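PDB 3KNZ: putative sugar binding protein from Salmonella enterica subsp. enterica serovar Typhimurium, which probably binds a carbohydrate derivative through its SIS domain and may have glutamine-fructose-6-phosphate transaminase (isomerizing) activity. Local coordinates for residues I53-S58 and L100-S105; S112-M117 and P135-R140; I126-A131 and Y144-P149. All blocks are in the same frame, centred on the assembly; numbering follows the deposited sequence.

Contact 1 of 3, residues I53-S58 and L100-S105; sequences IILTGS and LVVGIS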
loop_
_atom_site.group_PDB
_atom_site.type_symbol
_atom_site.label_atom_id
_atom_site.label_comp_id
_atom_site.label_asym_id
_atom_site.label_seq_id
_atom_site.Cartn_x
_atom_site.Cartn_y
_atom_site.Cartn_z
ATOM N N ILE A 53 -11.392 9.749 9.726
ATOM C CA ILE A 53 -10.649 8.815 10.570
ATOM C C ILE A 53 -9.430 8.346 9.784
ATOM O O ILE A 53 -9.523 8.072 8.589
ATOM C CB ILE A 53 -11.471 7.572 11.036
ATOM C CG1 ILE A 53 -12.662 7.966 11.920
ATOM C CG2 ILE A 53 -10.575 6.596 11.817
ATOM C CD1 ILE A 53 -13.863 8.433 11.158
ATOM N N ILE A 54 -8.287 8.288 10.460
ATOM C CA ILE A 54 -7.046 7.817 9.863
ATOM C C ILE A 54 -6.558 6.639 10.701
ATOM O O ILE A 54 -6.199 6.816 11.862
ATOM C CB ILE A 54 -5.973 8.923 9.864
ATOM C CG1 ILE A 54 -6.454 10.144 9.070
ATOM C CG2 ILE A 54 -4.662 8.408 9.300
ATOM C CD1 ILE A 54 -5.479 11.329 9.105
ATOM N N LEU A 55 -6.597 5.437 10.134
ATOM C CA LEU A 55 -6.108 4.234 10.816
ATOM C C LEU A 55 -4.681 3.978 10.348
ATOM O O LEU A 55 -4.440 3.841 9.148
ATOM C CB LEU A 55 -6.966 3.023 10.464
ATOM C CG LEU A 55 -8.478 3.189 10.605
ATOM C CD1 LEU A 55 -9.146 1.861 10.280
ATOM C CD2 LEU A 55 -8.856 3.663 11.998
ATOM N N THR A 56 -3.734 3.914 11.278
ATOM C CA THR A 56 -2.342 3.711 10.897
ATOM C C THR A 56 -1.668 2.596 11.691
ATOM O O THR A 56 -1.942 2.403 12.871
ATOM C CB THR A 56 -1.515 5.006 11.050
ATOM O OG1 THR A 56 -0.272 4.856 10.356
ATOM C CG2 THR A 56 -1.267 5.340 12.532
ATOM N N GLY A 57 -0.774 1.877 11.020
ATOM C CA GLY A 57 -0.068 0.758 11.621
ATOM C C GLY A 57 0.650 -0.076 10.578
ATOM O O GLY A 57 0.702 0.285 9.389
ATOM N N SER A 58 1.176 -1.210 11.028
ATOM C CA SER A 58 1.955 -2.104 10.183
ATOM C C SER A 58 1.522 -3.554 10.331
ATOM O O SER A 58 0.875 -3.919 11.314
ATOM C CB SER A 58 3.428 -1.995 10.576
ATOM O OG SER A 58 3.852 -0.643 10.546
ATOM N N LEU A 100 -9.340 11.823 13.485
ATOM C CA LEU A 100 -9.123 10.958 14.619
ATOM C C LEU A 100 -8.081 9.975 14.112
ATOM O O LEU A 100 -8.374 9.132 13.261
ATOM C CB LEU A 100 -10.389 10.217 15.027
ATOM C CG LEU A 100 -10.165 9.093 16.044
ATOM C CD1 LEU A 100 -9.754 9.668 17.380
ATOM C CD2 LEU A 100 -11.418 8.260 16.187
ATOM N N VAL A 101 -6.850 10.117 14.581
ATOM C CA VAL A 101 -5.790 9.213 14.176
ATOM C C VAL A 101 -5.738 8.074 15.173
ATOM O O VAL A 101 -5.491 8.291 16.355
ATOM C CB VAL A 101 -4.430 9.920 14.093
ATOM C CG1 VAL A 101 -3.331 8.907 13.883
ATOM C CG2 VAL A 101 -4.440 10.949 12.966
ATOM N N VAL A 102 -6.007 6.864 14.695
ATOM C CA VAL A 102 -5.993 5.690 15.551
ATOM C C VAL A 102 -4.736 4.888 15.268
ATOM O O VAL A 102 -4.551 4.371 14.171
ATOM C CB VAL A 102 -7.216 4.784 15.306
ATOM C CG1 VAL A 102 -7.198 3.609 16.266
ATOM C CG2 VAL A 102 -8.510 5.576 15.439
ATOM N N GLY A 103 -3.862 4.804 16.259
ATOM C CA GLY A 103 -2.633 4.038 16.124
ATOM C C GLY A 103 -2.943 2.626 16.548
ATOM O O GLY A 103 -3.508 2.423 17.620
ATOM N N ILE A 104 -2.592 1.661 15.699
ATOM C CA ILE A 104 -2.874 0.254 15.961
ATOM C C ILE A 104 -1.597 -0.589 15.997
ATOM O O ILE A 104 -0.747 -0.504 15.111
ATOM C CB ILE A 104 -3.808 -0.340 14.883
ATOM C CG1 ILE A 104 -4.976 0.609 14.601
ATOM C CG2 ILE A 104 -4.293 -1.725 15.299
ATOM C CD1 ILE A 104 -5.829 0.168 13.432
ATOM N N SER A 105 -1.481 -1.413 17.026
ATOM C CA SER A 105 -0.339 -2.293 17.184
ATOM C C SER A 105 -0.761 -3.516 17.954
ATOM O O SER A 105 -1.271 -3.396 19.054
ATOM C CB SER A 105 0.766 -1.604 17.964
ATOM O OG SER A 105 1.796 -2.530 18.244
HETATM O O HOH W 1 1.386 -1.816 14.028
#
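Ile54 and Val101 face each other in the middle of two neighbouring parallel strands, 52-56 and 99-105, at the heart of the five-stranded sheet of a SIS domain. The short segments run 4.7 Å apart and diverge by 17°. Four backbone hydrogen bonds form an unbroken parallel ladder: Ile54 N gives to Leu100 O, Ile54 O takes from Val102 N, Thr56 N gives to Val102 O, and Thr56 O takes from Ile104 N. Ile54, Val102 and Thr56 thus each bond through both N and O. The tightest of the four, Val102 N to Ile54 O, spans 2.8 Å.

Apolar contacts fill both faces. On one, Leu55 and Val102 point the same way and lie side by side, Leu55 CD2 coming 3.9 Å from Val102 CB; Ile53 and Leu100 share this face, and helix 59-76 covers part of it. On the other, Val101 CG2, set beside its own backbone N, crosses Ile54 at a slant, 4.0 Å from Ile54 CB. Here Leu88 lies against Ile54 and Thr56, while Thr56 OG1, swung to the far side from its own amide N (chi1 -165°), turns to Cys83 O on the next strand.

Past the last rung Gly57 still lies beside Ile104, and by Ser58 the direct contact has ended. Ser58 OG bonds to Glu260 of the second subunit, so this loop touches the subunit interface. A water bridges the gap there: it accepts from Ser58 N at 3.1 Å and donates to Ile104 O at 2.7 Å.

Contact 2 of 3, residues S112-M117 and P135-R140; sequences STLAAM and PATIDR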
loop_
_atom_site.group_PDB
_atom_site.type_symbol
_atom_site.label_atom_id
_atom_site.label_comp_id
_atom_site.label_asym_id
_atom_site.label_seq_id
_atom_site.Cartn_x
_atom_site.Cartn_y
_atom_site.Cartn_z
ATOM N N SER A 112 7.325 3.702 15.214
ATOM C CA SER A 112 6.764 4.364 14.039
ATOM C C SER A 112 5.336 4.831 14.276
ATOM O O SER A 112 5.002 5.986 13.992
ATOM C CB SER A 112 6.798 3.445 12.822
ATOM O OG SER A 112 8.112 3.351 12.294
ATOM N N THR A 113 4.490 3.936 14.785
ATOM C CA THR A 113 3.107 4.298 15.083
ATOM C C THR A 113 3.071 5.351 16.188
ATOM O O THR A 113 2.335 6.332 16.090
ATOM C CB THR A 113 2.283 3.077 15.469
ATOM O OG1 THR A 113 2.212 2.202 14.340
ATOM C CG2 THR A 113 0.868 3.480 15.880
ATOM N N LEU A 114 3.883 5.159 17.225
ATOM C CA LEU A 114 3.967 6.125 18.317
ATOM C C LEU A 114 4.319 7.516 17.768
ATOM O O LEU A 114 3.639 8.503 18.070
ATOM C CB LEU A 114 5.003 5.680 19.356
ATOM C CG LEU A 114 5.209 6.605 20.562
ATOM C CD1 LEU A 114 3.889 6.942 21.236
ATOM C CD2 LEU A 114 6.175 5.977 21.556
ATOM N N ALA A 115 5.379 7.582 16.962
ATOM C CA ALA A 115 5.831 8.840 16.372
ATOM C C ALA A 115 4.733 9.469 15.513
ATOM O O ALA A 115 4.554 10.680 15.520
ATOM C CB ALA A 115 7.086 8.614 15.548
ATOM N N ALA A 116 3.993 8.649 14.775
ATOM C CA ALA A 116 2.918 9.163 13.934
ATOM C C ALA A 116 1.863 9.828 14.823
ATOM O O ALA A 116 1.428 10.946 14.556
ATOM C CB ALA A 116 2.312 8.052 13.088
HETATM N N MSE A 117 1.480 9.146 15.897
HETATM C CA MSE A 117 0.495 9.682 16.830
HETATM C C MSE A 117 0.969 10.987 17.463
HETATM O O MSE A 117 0.194 11.939 17.586
HETATM C CB MSE A 117 0.187 8.656 17.915
HETATM C CG MSE A 117 -0.534 7.448 17.378
HETATM SE SE MSE A 117 -0.626 6.011 18.659
HETATM C CE MSE A 117 -1.641 6.899 20.074
ATOM N N PRO A 135 -0.748 -1.767 30.102
ATOM C CA PRO A 135 -0.512 -0.605 29.251
ATOM C C PRO A 135 0.350 -0.932 28.024
ATOM O O PRO A 135 1.116 -1.898 28.032
ATOM C CB PRO A 135 0.197 0.390 30.180
ATOM C CG PRO A 135 0.703 -0.402 31.309
ATOM C CD PRO A 135 -0.163 -1.613 31.442
ATOM N N ALA A 136 0.192 -0.134 26.975
ATOM C CA ALA A 136 0.939 -0.306 25.739
ATOM C C ALA A 136 1.732 0.970 25.473
ATOM O O ALA A 136 1.300 2.056 25.852
ATOM C CB ALA A 136 -0.012 -0.598 24.590
ATOM N N THR A 137 2.883 0.841 24.817
ATOM C CA THR A 137 3.734 1.996 24.525
ATOM C C THR A 137 3.011 3.110 23.756
ATOM O O THR A 137 3.258 4.292 23.996
ATOM C CB THR A 137 5.001 1.577 23.749
ATOM O OG1 THR A 137 5.749 0.628 24.524
ATOM C CG2 THR A 137 5.877 2.779 23.460
ATOM N N ILE A 138 2.112 2.749 22.848
ATOM C CA ILE A 138 1.387 3.754 22.067
ATOM C C ILE A 138 0.307 4.499 22.881
ATOM O O ILE A 138 -0.188 5.541 22.448
ATOM C CB ILE A 138 0.789 3.155 20.760
ATOM C CG1 ILE A 138 -0.143 1.979 21.068
ATOM C CG2 ILE A 138 1.902 2.702 19.827
ATOM C CD1 ILE A 138 -0.830 1.389 19.843
ATOM N N ASP A 139 -0.046 3.985 24.057
ATOM C CA ASP A 139 -1.020 4.668 24.932
ATOM C C ASP A 139 -0.497 6.044 25.359
ATOM O O ASP A 139 -1.272 6.934 25.685
ATOM C CB ASP A 139 -1.342 3.827 26.184
ATOM C CG ASP A 139 -2.063 2.522 25.848
ATOM O OD1 ASP A 139 -2.560 2.393 24.708
ATOM O OD2 ASP A 139 -2.137 1.629 26.723
ATOM N N ARG A 140 0.826 6.191 25.356
ATOM C CA ARG A 140 1.502 7.440 25.709
ATOM C C ARG A 140 1.085 8.649 24.888
ATOM O O ARG A 140 1.180 9.780 25.351
ATOM C CB ARG A 140 3.005 7.298 25.492
ATOM C CG ARG A 140 3.774 6.517 26.538
ATOM C CD ARG A 140 5.234 6.900 26.383
ATOM N NE ARG A 140 5.357 8.360 26.440
ATOM C CZ ARG A 140 6.392 9.061 25.985
ATOM N NH1 ARG A 140 7.426 8.455 25.416
ATOM N NH2 ARG A 140 6.382 10.384 26.089
#
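Met117, a selenomethionine in this crystal, and Leu114 close on Ile138 from helix 111-122, while Ile138 sits on the 3-10 segment that begins at Thr137. Met117 crosses Ile138 at about a right angle, with its SE 3.8 Å from Ile138 CB. Its chain bends at the last torsion (chi3 61°), which swings CE round toward Ile138 O. Ile138 answers with its CG2 branch: this methyl stands anti to the carbonyl carbon and reaches the helix, meeting Thr113 CG2 at 4.2 Å and Leu114 CB at 4.3 Å. Leu114 lays both methyls against Thr137. CD2 crosses to Thr137 CG2 at 3.7 Å, and CD1 lies 3.9 Å from Thr137 O, with the CB of Arg140 a little farther along.

One layer out, the turn is stiffened from within. Ala136 N donates to Asp139 OD2 over 2.9 Å, approaching from above the carboxylate plane, and Asp139 N returns a bond to Ala136 O at 3.0 Å. The other carboxylate oxygen, Asp139 OD1, bonds to Ser129 OG on strand 126-131, which ties the turn down to the sheet. Ile138 also makes a backbone bond with Gly108, in the loop ahead of the helix. On the helix side, Thr113 OG1 hydrogen-bonds with Ser110 OG, while its methyl faces Ile138.

The piece joins a sheet-flanking helix to the loop between strands 126-131 and 144-145. No hydrogen bond passes between the two segments; the side-chain bonds of Asp139 and Thr113 go elsewhere, and the junction itself rests on apolar contacts, the fit of methyl groups and a selenium atom.

Contact 3 of 3, residues I126-A131 and Y144-P149; sequences ITASMA and YILTVP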
loop_
_atom_site.group_PDB
_atom_site.type_symbol
_atom_site.label_atom_id
_atom_site.label_comp_id
_atom_site.label_asym_id
_atom_site.label_seq_id
_atom_site.Cartn_x
_atom_site.Cartn_y
_atom_site.Cartn_z
ATOM N N ILE A 126 -7.018 14.501 17.090
ATOM C CA ILE A 126 -7.306 13.671 18.251
ATOM C C ILE A 126 -6.657 12.323 17.981
ATOM O O ILE A 126 -6.696 11.841 16.853
ATOM C CB ILE A 126 -8.829 13.456 18.495
ATOM C CG1 ILE A 126 -9.543 14.775 18.800
ATOM C CG2 ILE A 126 -9.061 12.477 19.652
ATOM C CD1 ILE A 126 -9.803 15.631 17.586
ATOM N N THR A 127 -6.061 11.722 19.004
ATOM C CA THR A 127 -5.427 10.425 18.839
ATOM C C THR A 127 -6.095 9.348 19.682
ATOM O O THR A 127 -6.696 9.634 20.715
ATOM C CB THR A 127 -3.946 10.473 19.221
ATOM O OG1 THR A 127 -3.823 10.940 20.573
ATOM C CG2 THR A 127 -3.177 11.386 18.275
ATOM N N ALA A 128 -5.981 8.107 19.221
ATOM C CA ALA A 128 -6.515 6.948 19.927
ATOM C C ALA A 128 -5.554 5.791 19.731
ATOM O O ALA A 128 -4.823 5.748 18.749
ATOM C CB ALA A 128 -7.886 6.582 19.403
ATOM N N SER A 129 -5.551 4.848 20.660
ATOM C CA SER A 129 -4.651 3.718 20.552
ATOM C C SER A 129 -5.425 2.418 20.578
ATOM O O SER A 129 -6.416 2.296 21.287
ATOM C CB SER A 129 -3.639 3.735 21.694
ATOM O OG SER A 129 -4.287 3.640 22.952
HETATM N N MSE A 130 -4.970 1.462 19.777
HETATM C CA MSE A 130 -5.555 0.124 19.744
HETATM C C MSE A 130 -4.452 -0.906 19.813
HETATM O O MSE A 130 -4.013 -1.425 18.785
HETATM C CB MSE A 130 -6.405 -0.121 18.496
HETATM C CG MSE A 130 -7.736 0.587 18.520
HETATM SE SE MSE A 130 -8.949 -0.107 17.183
HETATM C CE MSE A 130 -10.422 1.136 17.482
ATOM N N ALA A 131 -4.000 -1.181 21.033
ATOM C CA ALA A 131 -2.956 -2.167 21.274
ATOM C C ALA A 131 -3.589 -3.461 21.770
ATOM O O ALA A 131 -4.762 -3.485 22.139
ATOM C CB ALA A 131 -1.956 -1.639 22.297
ATOM N N TYR A 144 -7.348 8.764 23.753
ATOM C CA TYR A 144 -8.315 7.728 24.105
ATOM C C TYR A 144 -7.741 6.323 23.923
ATOM O O TYR A 144 -7.496 5.887 22.803
ATOM C CB TYR A 144 -9.595 7.911 23.279
ATOM C CG TYR A 144 -10.219 9.262 23.521
ATOM C CD1 TYR A 144 -11.070 9.471 24.602
ATOM C CD2 TYR A 144 -9.916 10.347 22.702
ATOM C CE1 TYR A 144 -11.621 10.714 24.845
ATOM C CE2 TYR A 144 -10.464 11.600 22.939
ATOM C CZ TYR A 144 -11.319 11.775 24.010
ATOM O OH TYR A 144 -11.873 13.014 24.252
ATOM N N ILE A 145 -7.511 5.625 25.033
ATOM C CA ILE A 145 -6.995 4.267 24.972
ATOM C C ILE A 145 -8.147 3.312 24.663
ATOM O O ILE A 145 -9.002 3.075 25.516
ATOM C CB ILE A 145 -6.325 3.832 26.289
ATOM C CG1 ILE A 145 -5.099 4.690 26.604
ATOM C CG2 ILE A 145 -5.891 2.383 26.212
ATOM C CD1 ILE A 145 -5.412 6.079 27.096
ATOM N N LEU A 146 -8.158 2.769 23.446
ATOM C CA LEU A 146 -9.201 1.825 23.005
ATOM C C LEU A 146 -8.644 0.388 22.927
ATOM O O LEU A 146 -8.915 -0.360 21.982
ATOM C CB LEU A 146 -9.746 2.258 21.638
ATOM C CG LEU A 146 -10.130 3.741 21.490
ATOM C CD1 LEU A 146 -10.692 4.015 20.089
ATOM C CD2 LEU A 146 -11.118 4.177 22.579
ATOM N N THR A 147 -7.872 0.010 23.938
ATOM C CA THR A 147 -7.230 -1.294 23.976
ATOM C C THR A 147 -8.117 -2.419 23.464
ATOM O O THR A 147 -9.302 -2.470 23.768
ATOM C CB THR A 147 -6.812 -1.657 25.422
ATOM O OG1 THR A 147 -6.113 -0.557 26.019
ATOM C CG2 THR A 147 -5.927 -2.910 25.439
ATOM N N VAL A 148 -7.526 -3.312 22.671
ATOM C CA VAL A 148 -8.213 -4.511 22.204
ATOM C C VAL A 148 -8.195 -5.469 23.411
ATOM O O VAL A 148 -7.119 -5.808 23.915
ATOM C CB VAL A 148 -7.493 -5.164 20.990
ATOM C CG1 VAL A 148 -8.231 -6.425 20.533
ATOM C CG2 VAL A 148 -7.365 -4.171 19.830
ATOM N N PRO A 149 -9.383 -5.881 23.892
ATOM C CA PRO A 149 -9.525 -6.736 25.079
ATOM C C PRO A 149 -9.089 -8.186 24.872
ATOM O O PRO A 149 -9.922 -9.055 24.610
ATOM C CB PRO A 149 -11.026 -6.664 25.384
ATOM C CG PRO A 149 -11.671 -6.356 24.084
ATOM C CD PRO A 149 -10.689 -5.538 23.297
HETATM O O HOH W 2 -4.982 0.759 23.086
#
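Ala128 and Leu146 meet on the closely filled face of the pair, where Leu146 CD1 lies 3.9 Å from Ala128 CB and just as far from Met130 CE. Met130, a selenomethionine, runs out extended beyond CG and slants across Leu146; Val148 continues the row past Met130. Helix 161-179 lies over Met130 and Val148, and helix 36-47 reaches Leu146 and Tyr144. Ile126 CG2 comes up to the edge of the Tyr144 ring, in its plane, 3.7 Å from CE2.

Between the backbones the pairing is parallel but imperfect, as suits the edge strand of this SIS-domain sheet. Tyr144 N reaches Thr127 O by a weak, bent bond (133°). Ser129 is then gripped twice, its N giving to Tyr144 O at 3.1 Å and its O taking from Leu146 N at 2.8 Å within the carbonyl plane. At Leu146 the chain leaves the extended form (psi 43°), and its carbonyl goes to Asn168 ND2 on helix 161-179. The ladder skips a rung there and resumes with Val148 N to Ala131 O, 2.8 Å long.

On the opposite face the packing between the two segments is looser, although Met117 and Ile138 cover Ser129. Ile145 is exposed, and it touches the other strand mainly through Ser129 OG, which lies 3.4 Å from Ile145 CA; that hydroxyl also has Asp139 as a partner. Beside it a water accepts a hydrogen bond from Ala131 N at 3.0 Å, donates to Ser129 OG and reaches more weakly to Thr147 OG1.

How the contacts relate
From the N terminus, strand 52-56 comes first. Contact 1 closes the loop that runs through helix 59-76 and strand 80-83 back to strand 99-105, and is complete before the other two begin. Helix 111-122 follows, then strand 126-131, so contact 2 opens first and contact 3 opens inside it; segment 135-140 then closes contact 2, and segment 144-149 closes contact 3. The two therefore cross. Strands 99-105 and 126-131 join contacts 1 and 3 into one sheet, with Gly103 bonding to Ala128 and Met130. Contact 2 lies on one face of it: Thr113 and Met117 pack on Gly103, and Ala136 meets Ala131.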